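Local atomic coordinates of magnesium transporter MgtE (Enterococcus faecalis, PDB entry 2OUX), a protein that probably carries magnesium ions across the cell membrane as a homodimer and is represented here by its cytosolic part, an N domain followed by two CBS domains. Residues I142-F147 / M169-Y174; I173-V178 / F232-V237. All coordinates share one frame; numbering follows the deposited sequence.

Interaction 1: residues I142-F147 / M169-Y174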
ATOM      1  N   ILE A 142      16.861  -2.804  -3.641  1.00 27.09           N
ATOM      2  CA  ILE A 142      15.618  -2.053  -3.794  1.00 27.08           C
ATOM      3  C   ILE A 142      14.898  -1.801  -2.472  1.00 26.20           C
ATOM      4  O   ILE A 142      13.819  -1.222  -2.454  1.00 23.69           O
ATOM      5  CB  ILE A 142      14.641  -2.759  -4.752  1.00 28.59           C
ATOM      6  CG1 ILE A 142      14.336  -4.162  -4.243  1.00 27.31           C
ATOM      7  CG2 ILE A 142      15.239  -2.801  -6.167  1.00 32.00           C
ATOM      8  CD1 ILE A 142      13.180  -4.820  -4.965  1.00 28.24           C
HETATM    9  N   MSE A 143      15.501  -2.228  -1.368  1.00 25.17           N
HETATM   10  CA  MSE A 143      14.901  -2.029  -0.056  1.00 25.24           C
HETATM   11  C   MSE A 143      15.346  -0.693   0.526  1.00 25.65           C
HETATM   12  O   MSE A 143      16.214  -0.017  -0.027  1.00 27.73           O
HETATM   13  CB  MSE A 143      15.328  -3.133   0.904  1.00 26.07           C
HETATM   14  CG  MSE A 143      16.777  -3.022   1.344  1.00 28.19           C
HETATM   15 SE   MSE A 143      17.256  -4.352   2.663  1.00 37.32          SE
HETATM   16  CE  MSE A 143      18.827  -3.489   3.403  1.00 31.13           C
ATOM     17  N   THR A 144      14.752  -0.313   1.648  1.00 24.34           N
ATOM     18  CA  THR A 144      15.140   0.926   2.303  1.00 22.08           C
ATOM     19  C   THR A 144      15.109   0.695   3.807  1.00 22.78           C
ATOM     20  O   THR A 144      14.440  -0.217   4.295  1.00 21.03           O
ATOM     21  CB  THR A 144      14.244   2.108   1.883  1.00 21.90           C
ATOM     22  OG1 THR A 144      14.950   3.326   2.132  1.00 18.94           O
ATOM     23  CG2 THR A 144      12.922   2.104   2.649  1.00 18.32           C
ATOM     24  N   THR A 145      15.836   1.528   4.536  1.00 21.29           N
ATOM     25  CA  THR A 145      15.988   1.364   5.974  1.00 22.06           C
ATOM     26  C   THR A 145      15.002   2.018   6.935  1.00 23.90           C
ATOM     27  O   THR A 145      14.986   1.692   8.118  1.00 24.17           O
ATOM     28  CB  THR A 145      17.386   1.842   6.381  1.00 23.72           C
ATOM     29  OG1 THR A 145      17.548   3.212   5.975  1.00 23.35           O
ATOM     30  CG2 THR A 145      18.460   0.990   5.699  1.00 21.97           C
ATOM     31  N   GLU A 146      14.181   2.938   6.452  1.00 25.49           N
ATOM     32  CA  GLU A 146      13.273   3.625   7.353  1.00 26.14           C
ATOM     33  C   GLU A 146      11.972   2.888   7.671  1.00 25.77           C
ATOM     34  O   GLU A 146      10.908   3.261   7.192  1.00 27.33           O
ATOM     35  CB  GLU A 146      12.995   5.019   6.801  1.00 25.52           C
ATOM     36  CG  GLU A 146      14.281   5.824   6.539  1.00 25.54           C
ATOM     37  CD  GLU A 146      14.966   5.442   5.219  1.00 26.93           C
ATOM     38  OE1 GLU A 146      14.384   4.653   4.448  1.00 24.15           O
ATOM     39  OE2 GLU A 146      16.077   5.944   4.942  1.00 28.84           O
ATOM     40  N   PHE A 147      12.078   1.847   8.492  1.00 26.20           N
ATOM     41  CA  PHE A 147      10.931   1.034   8.899  1.00 28.00           C
ATOM     42  C   PHE A 147      10.732   1.156  10.413  1.00 29.54           C
ATOM     43  O   PHE A 147      11.629   1.599  11.135  1.00 29.72           O
ATOM     44  CB  PHE A 147      11.160  -0.440   8.535  1.00 26.16           C
ATOM     45  CG  PHE A 147      12.407  -1.036   9.156  1.00 28.19           C
ATOM     46  CD1 PHE A 147      12.450  -1.346  10.512  1.00 24.33           C
ATOM     47  CD2 PHE A 147      13.556  -1.241   8.390  1.00 25.47           C
ATOM     48  CE1 PHE A 147      13.614  -1.843  11.101  1.00 24.65           C
ATOM     49  CE2 PHE A 147      14.726  -1.740   8.970  1.00 26.56           C
ATOM     50  CZ  PHE A 147      14.755  -2.042  10.331  1.00 25.64           C
HETATM   51  N   MSE A 169      10.228   9.864  10.527  1.00 43.06           N
HETATM   52  CA  MSE A 169      11.250   9.503   9.560  1.00 43.37           C
HETATM   53  C   MSE A 169      10.913   8.246   8.751  1.00 38.37           C
HETATM   54  O   MSE A 169      11.413   8.067   7.643  1.00 36.55           O
HETATM   55  CB  MSE A 169      12.602   9.309  10.266  1.00 51.08           C
HETATM   56  CG  MSE A 169      12.744   8.024  11.097  1.00 62.64           C
HETATM   57 SE   MSE A 169      12.010   8.073  12.908  1.00 80.95          SE
HETATM   58  CE  MSE A 169      13.448   9.029  13.785  1.00 74.67           C
ATOM     59  N   ALA A 170      10.051   7.393   9.293  1.00 34.46           N
ATOM     60  CA  ALA A 170       9.689   6.132   8.641  1.00 32.05           C
ATOM     61  C   ALA A 170       9.043   6.191   7.260  1.00 30.57           C
ATOM     62  O   ALA A 170       8.194   7.044   7.001  1.00 29.87           O
ATOM     63  CB  ALA A 170       8.805   5.331   9.570  1.00 29.71           C
ATOM     64  N   GLU A 171       9.454   5.276   6.377  1.00 30.60           N
ATOM     65  CA  GLU A 171       8.884   5.168   5.024  1.00 30.72           C
ATOM     66  C   GLU A 171       7.390   4.955   5.233  1.00 29.46           C
ATOM     67  O   GLU A 171       6.558   5.709   4.742  1.00 32.99           O
ATOM     68  CB  GLU A 171       9.419   3.926   4.292  1.00 34.05           C
ATOM     69  CG  GLU A 171      10.425   4.145   3.164  1.00 37.64           C
ATOM     70  CD  GLU A 171       9.807   4.619   1.866  1.00 34.06           C
ATOM     71  OE1 GLU A 171       8.846   4.011   1.369  1.00 35.91           O
ATOM     72  OE2 GLU A 171      10.303   5.613   1.325  1.00 41.32           O
ATOM     73  N   THR A 172       7.066   3.898   5.964  1.00 26.57           N
ATOM     74  CA  THR A 172       5.683   3.563   6.249  1.00 25.72           C
ATOM     75  C   THR A 172       5.572   3.058   7.680  1.00 26.25           C
ATOM     76  O   THR A 172       6.522   2.505   8.230  1.00 28.12           O
ATOM     77  CB  THR A 172       5.179   2.455   5.314  1.00 23.74           C
ATOM     78  OG1 THR A 172       3.776   2.268   5.512  1.00 22.76           O
ATOM     79  CG2 THR A 172       5.908   1.143   5.600  1.00 19.51           C
ATOM     80  N   ILE A 173       4.404   3.253   8.275  1.00 25.37           N
ATOM     81  CA  ILE A 173       4.152   2.805   9.628  1.00 23.08           C
ATOM     82  C   ILE A 173       2.960   1.870   9.580  1.00 20.80           C
ATOM     83  O   ILE A 173       2.476   1.433  10.611  1.00 20.22           O
ATOM     84  CB  ILE A 173       3.807   3.991  10.570  1.00 26.16           C
ATOM     85  CG1 ILE A 173       2.442   4.589  10.208  1.00 28.63           C
ATOM     86  CG2 ILE A 173       4.894   5.056  10.474  1.00 26.43           C
ATOM     87  CD1 ILE A 173       1.883   5.493  11.285  1.00 28.57           C
ATOM     88  N   TYR A 174       2.489   1.558   8.376  1.00 20.06           N
ATOM     89  CA  TYR A 174       1.322   0.699   8.243  1.00 21.00           C
ATOM     90  C   TYR A 174       1.570  -0.746   8.617  1.00 22.62           C
ATOM     91  O   TYR A 174       0.645  -1.544   8.719  1.00 23.38           O
ATOM     92  CB  TYR A 174       0.714   0.853   6.846  1.00 19.54           C
ATOM     93  CG  TYR A 174       0.162   2.264   6.674  1.00 18.42           C
ATOM     94  CD1 TYR A 174      -0.368   2.950   7.767  1.00 16.46           C
ATOM     95  CD2 TYR A 174       0.213   2.922   5.449  1.00 15.70           C
ATOM     96  CE1 TYR A 174      -0.825   4.267   7.652  1.00 18.59           C
ATOM     97  CE2 TYR A 174      -0.244   4.242   5.319  1.00 20.40           C
ATOM     98  CZ  TYR A 174      -0.762   4.908   6.431  1.00 19.96           C
ATOM     99  OH  TYR A 174      -1.195   6.212   6.326  1.00 19.68           O
TER
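One backbone hydrogen bond joins the two loops: Glu171 N donates to Glu146 O at 2.6 Å, nearly straight (160° at the hydrogen) and within the carbonyl plane. The same oxygen lies 3.4 Å from Ala170 CA in a bent CA-H...O contact and 3.3 Å from Glu171 CB, so the start of the Glu171 residue wraps closely round it. Glu146 stands at the centre of an inverse gamma turn, and its CB rests against Met169 O at 3.5 Å. Beside the bond the Thr144 methyl CG2, in the crowded position between backbone N and carbonyl carbon, meets Glu171 CG obliquely at 3.3 Å. The Glu171 chain leaves the backbone with an unstaggered first torsion (chi1 -107°) and bends at chi2. Both loops belong to the first CBS domain; one leads from helix 139-142 to strand 149-150, the other from helix 156-166 to strand 175-179. The Glu146 chain, also bent at chi2, folds back so that the syn lone pair of OE1 accepts from Thr144 OG1 at 2.7 Å, while OE2 bonds Thr98 OG1; Asp99 N in turn donates to Thr144 OG1. The carboxylates of Glu146 and Glu171 stay apart, OE1 of the former 5.2 Å from OE2 of the latter, and a magnesium ion about 4 Å from the nearest Glu171 side-chain atom may offset their repulsion. Further along, Thr172 OG1 accepts from Tyr174 N in an ST turn. Arg192 of the second subunit bonds Ala170 O through NH2 and Tyr174 OH through its backbone N.

Interaction 2: residues I173-V178 / F232-V237; sequences IYYVYV and FLAVPV
Tyr175, Tyr177 and Leu233 carry this contact between the paired CBS domains, in which the middle strand of one three-stranded sheet faces its counterpart in the other. Strands 175-178 and 234-237 run almost parallel, 20° apart, but their axes approach no closer than 9.1 Å; side chains fill the gap and no direct hydrogen bond crosses it. Tyr175, its CG beside the backbone N and anti to the carbonyl carbon, extends its ring across the gap to meet Leu233 tip to tip. Ring atom CE2 of Tyr175 lies 3.5 Å from Leu233 CG, and CD2 touches the CD1 methyl of the same leucine. Leu233 has CG in the crowded position between backbone N and carbonyl carbon (chi1 57°), which turns its isobutyl group to that ring while CD2 reaches Tyr174 CB at 3.9 Å. At the far end of Tyr175, its OH approaches Phe232 CD1 to 3.3 Å; the two rings meet obliquely, their planes 80° apart. Leu233 also packs on Leu233 of the second subunit, so this end of the contact adjoins the dimer interface. Two residues further along the same strands, Tyr177 crosses Pro236 at about a right angle, with CE1 3.5 Å from Pro236 CD and almost as near CG. Tyr177 and Ala234 both belong to a magnesium site between the two domains, with the ion about 3 Å from the nearest side-chain atom of Tyr177. A water bridges Tyr175 to the loop before strand 234-237: it lies 2.7 Å from Tyr175 OH and accepts a weak bond from Leu233 N, which sits in plane at the edge of the Tyr175 ring.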
ATOM      1  N   ILE A 173       4.404   3.253   8.275  1.00 25.37           N
ATOM      2  CA  ILE A 173       4.152   2.805   9.628  1.00 23.08           C
ATOM      3  C   ILE A 173       2.960   1.870   9.580  1.00 20.80           C
ATOM      4  O   ILE A 173       2.476   1.433  10.611  1.00 20.22           O
ATOM      5  CB  ILE A 173       3.807   3.991  10.570  1.00 26.16           C
ATOM      6  CG1 ILE A 173       2.442   4.589  10.208  1.00 28.63           C
ATOM      7  CG2 ILE A 173       4.894   5.056  10.474  1.00 26.43           C
ATOM      8  CD1 ILE A 173       1.883   5.493  11.285  1.00 28.57           C
ATOM      9  N   TYR A 174       2.489   1.558   8.376  1.00 20.06           N
ATOM     10  CA  TYR A 174       1.322   0.699   8.243  1.00 21.00           C
ATOM     11  C   TYR A 174       1.570  -0.746   8.617  1.00 22.62           C
ATOM     12  O   TYR A 174       0.645  -1.544   8.719  1.00 23.38           O
ATOM     13  CB  TYR A 174       0.714   0.853   6.846  1.00 19.54           C
ATOM     14  CG  TYR A 174       0.162   2.264   6.674  1.00 18.42           C
ATOM     15  CD1 TYR A 174      -0.368   2.950   7.767  1.00 16.46           C
ATOM     16  CD2 TYR A 174       0.213   2.922   5.449  1.00 15.70           C
ATOM     17  CE1 TYR A 174      -0.825   4.267   7.652  1.00 18.59           C
ATOM     18  CE2 TYR A 174      -0.244   4.242   5.319  1.00 20.40           C
ATOM     19  CZ  TYR A 174      -0.762   4.908   6.431  1.00 19.96           C
ATOM     20  OH  TYR A 174      -1.195   6.212   6.326  1.00 19.68           O
ATOM     21  N   TYR A 175       2.837  -1.070   8.828  1.00 24.73           N
ATOM     22  CA  TYR A 175       3.227  -2.391   9.292  1.00 26.43           C
ATOM     23  C   TYR A 175       4.241  -2.080  10.373  1.00 25.91           C
ATOM     24  O   TYR A 175       5.106  -1.224  10.185  1.00 27.36           O
ATOM     25  CB  TYR A 175       3.893  -3.224   8.187  1.00 26.39           C
ATOM     26  CG  TYR A 175       2.926  -3.926   7.270  1.00 29.13           C
ATOM     27  CD1 TYR A 175       1.939  -4.755   7.787  1.00 32.22           C
ATOM     28  CD2 TYR A 175       2.991  -3.758   5.888  1.00 29.25           C
ATOM     29  CE1 TYR A 175       1.039  -5.401   6.955  1.00 34.46           C
ATOM     30  CE2 TYR A 175       2.095  -4.398   5.046  1.00 31.24           C
ATOM     31  CZ  TYR A 175       1.122  -5.215   5.585  1.00 34.14           C
ATOM     32  OH  TYR A 175       0.218  -5.848   4.764  1.00 38.46           O
ATOM     33  N   VAL A 176       4.123  -2.743  11.514  1.00 27.02           N
ATOM     34  CA  VAL A 176       5.076  -2.536  12.599  1.00 26.36           C
ATOM     35  C   VAL A 176       5.762  -3.869  12.832  1.00 27.01           C
ATOM     36  O   VAL A 176       5.114  -4.860  13.161  1.00 26.43           O
ATOM     37  CB  VAL A 176       4.378  -2.099  13.894  1.00 27.39           C
ATOM     38  CG1 VAL A 176       5.410  -1.853  14.983  1.00 27.53           C
ATOM     39  CG2 VAL A 176       3.563  -0.836  13.641  1.00 28.19           C
ATOM     40  N   TYR A 177       7.075  -3.900  12.653  1.00 27.15           N
ATOM     41  CA  TYR A 177       7.815  -5.140  12.838  1.00 27.62           C
ATOM     42  C   TYR A 177       8.279  -5.323  14.280  1.00 27.36           C
ATOM     43  O   TYR A 177       8.637  -4.363  14.959  1.00 29.27           O
ATOM     44  CB  TYR A 177       8.984  -5.163  11.855  1.00 25.13           C
ATOM     45  CG  TYR A 177       8.484  -5.002  10.438  1.00 24.21           C
ATOM     46  CD1 TYR A 177       7.949  -6.089   9.742  1.00 22.13           C
ATOM     47  CD2 TYR A 177       8.432  -3.741   9.835  1.00 22.91           C
ATOM     48  CE1 TYR A 177       7.365  -5.929   8.487  1.00 17.14           C
ATOM     49  CE2 TYR A 177       7.852  -3.570   8.576  1.00 20.59           C
ATOM     50  CZ  TYR A 177       7.315  -4.668   7.919  1.00 20.78           C
ATOM     51  OH  TYR A 177       6.672  -4.489   6.725  1.00 20.23           O
ATOM     52  N   VAL A 178       8.247  -6.564  14.752  1.00 27.29           N
ATOM     53  CA  VAL A 178       8.656  -6.850  16.116  1.00 26.67           C
ATOM     54  C   VAL A 178       9.977  -7.595  16.093  1.00 27.36           C
ATOM     55  O   VAL A 178      10.104  -8.600  15.411  1.00 30.37           O
ATOM     56  CB  VAL A 178       7.600  -7.713  16.846  1.00 27.27           C
ATOM     57  CG1 VAL A 178       8.001  -7.914  18.308  1.00 25.68           C
ATOM     58  CG2 VAL A 178       6.226  -7.040  16.763  1.00 27.00           C
ATOM     59  N   PHE A 232       0.748  -7.319  -0.107  1.00 26.08           N
ATOM     60  CA  PHE A 232       1.348  -6.492   0.941  1.00 25.74           C
ATOM     61  C   PHE A 232       1.780  -5.148   0.363  1.00 27.45           C
ATOM     62  O   PHE A 232       2.123  -5.063  -0.821  1.00 28.31           O
ATOM     63  CB  PHE A 232       2.601  -7.143   1.513  1.00 25.93           C
ATOM     64  CG  PHE A 232       2.350  -8.364   2.341  1.00 27.71           C
ATOM     65  CD1 PHE A 232       1.204  -8.484   3.111  1.00 27.39           C
ATOM     66  CD2 PHE A 232       3.323  -9.354   2.432  1.00 28.47           C
ATOM     67  CE1 PHE A 232       1.037  -9.571   3.969  1.00 29.79           C
ATOM     68  CE2 PHE A 232       3.161 -10.436   3.288  1.00 28.53           C
ATOM     69  CZ  PHE A 232       2.017 -10.541   4.056  1.00 26.67           C
ATOM     70  N   LEU A 233       1.783  -4.110   1.197  1.00 25.17           N
ATOM     71  CA  LEU A 233       2.211  -2.788   0.750  1.00 23.78           C
ATOM     72  C   LEU A 233       3.694  -2.649   1.076  1.00 23.45           C
ATOM     73  O   LEU A 233       4.345  -1.676   0.700  1.00 23.38           O
ATOM     74  CB  LEU A 233       1.378  -1.699   1.432  1.00 23.27           C
ATOM     75  CG  LEU A 233       1.360  -1.662   2.961  1.00 26.14           C
ATOM     76  CD1 LEU A 233       2.575  -0.884   3.478  1.00 21.83           C
ATOM     77  CD2 LEU A 233       0.069  -0.991   3.424  1.00 23.97           C
ATOM     78  N   ALA A 234       4.225  -3.645   1.777  1.00 23.86           N
ATOM     79  CA  ALA A 234       5.640  -3.672   2.131  1.00 25.14           C
ATOM     80  C   ALA A 234       6.017  -5.069   2.615  1.00 24.86           C
ATOM     81  O   ALA A 234       5.152  -5.840   3.037  1.00 24.33           O
ATOM     82  CB  ALA A 234       5.948  -2.636   3.217  1.00 24.00           C
ATOM     83  N   VAL A 235       7.305  -5.399   2.537  1.00 24.43           N
ATOM     84  CA  VAL A 235       7.784  -6.693   2.988  1.00 23.88           C
ATOM     85  C   VAL A 235       9.173  -6.552   3.588  1.00 24.71           C
ATOM     86  O   VAL A 235      10.054  -5.926   3.002  1.00 25.56           O
ATOM     87  CB  VAL A 235       7.780  -7.739   1.833  1.00 26.19           C
ATOM     88  CG1 VAL A 235       8.815  -7.385   0.769  1.00 23.59           C
ATOM     89  CG2 VAL A 235       8.017  -9.131   2.404  1.00 26.91           C
ATOM     90  N   PRO A 236       9.382  -7.123   4.785  1.00 25.69           N
ATOM     91  CA  PRO A 236      10.679  -7.044   5.461  1.00 27.65           C
ATOM     92  C   PRO A 236      11.789  -7.855   4.809  1.00 28.29           C
ATOM     93  O   PRO A 236      11.541  -8.865   4.154  1.00 27.22           O
ATOM     94  CB  PRO A 236      10.357  -7.496   6.889  1.00 25.74           C
ATOM     95  CG  PRO A 236       9.244  -8.437   6.703  1.00 25.95           C
ATOM     96  CD  PRO A 236       8.383  -7.786   5.642  1.00 25.02           C
ATOM     97  N   VAL A 237      13.017  -7.383   4.994  1.00 30.20           N
ATOM     98  CA  VAL A 237      14.201  -8.015   4.430  1.00 32.09           C
ATOM     99  C   VAL A 237      15.177  -8.379   5.544  1.00 32.47           C
ATOM    100  O   VAL A 237      15.422  -7.584   6.448  1.00 31.89           O
ATOM    101  CB  VAL A 237      14.907  -7.056   3.440  1.00 32.34           C
ATOM    102  CG1 VAL A 237      16.072  -7.763   2.768  1.00 34.51           C
ATOM    103  CG2 VAL A 237      13.917  -6.562   2.406  1.00 29.91           C
TER
HETATM  104  O   HOH W   1      -0.493  -4.184   2.729  1.00 41.13           O

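From the N terminus, interaction 1 comes first: 142-147 meets 169-174 and closes a loop of 21 residues that holds strand 149-150 and helix 156-166, all within the first CBS domain. Interaction 2 starts where this ends, sharing Ile173 and Tyr174, and closes a longer loop of 53 residues that leaves the first domain and returns to it from the second through 232-237. The loops thus follow one another, neither enclosing nor crossing. Across the two contacts the selenium of Met143, a selenomethionine in this crystal, packs 3.6 Å from Val237 CG1, and Thr172 OG1 touches Leu233 CD1, so the loops beside the N domain adjoin the seam between the CBS sheets. Both contacts reach the second subunit.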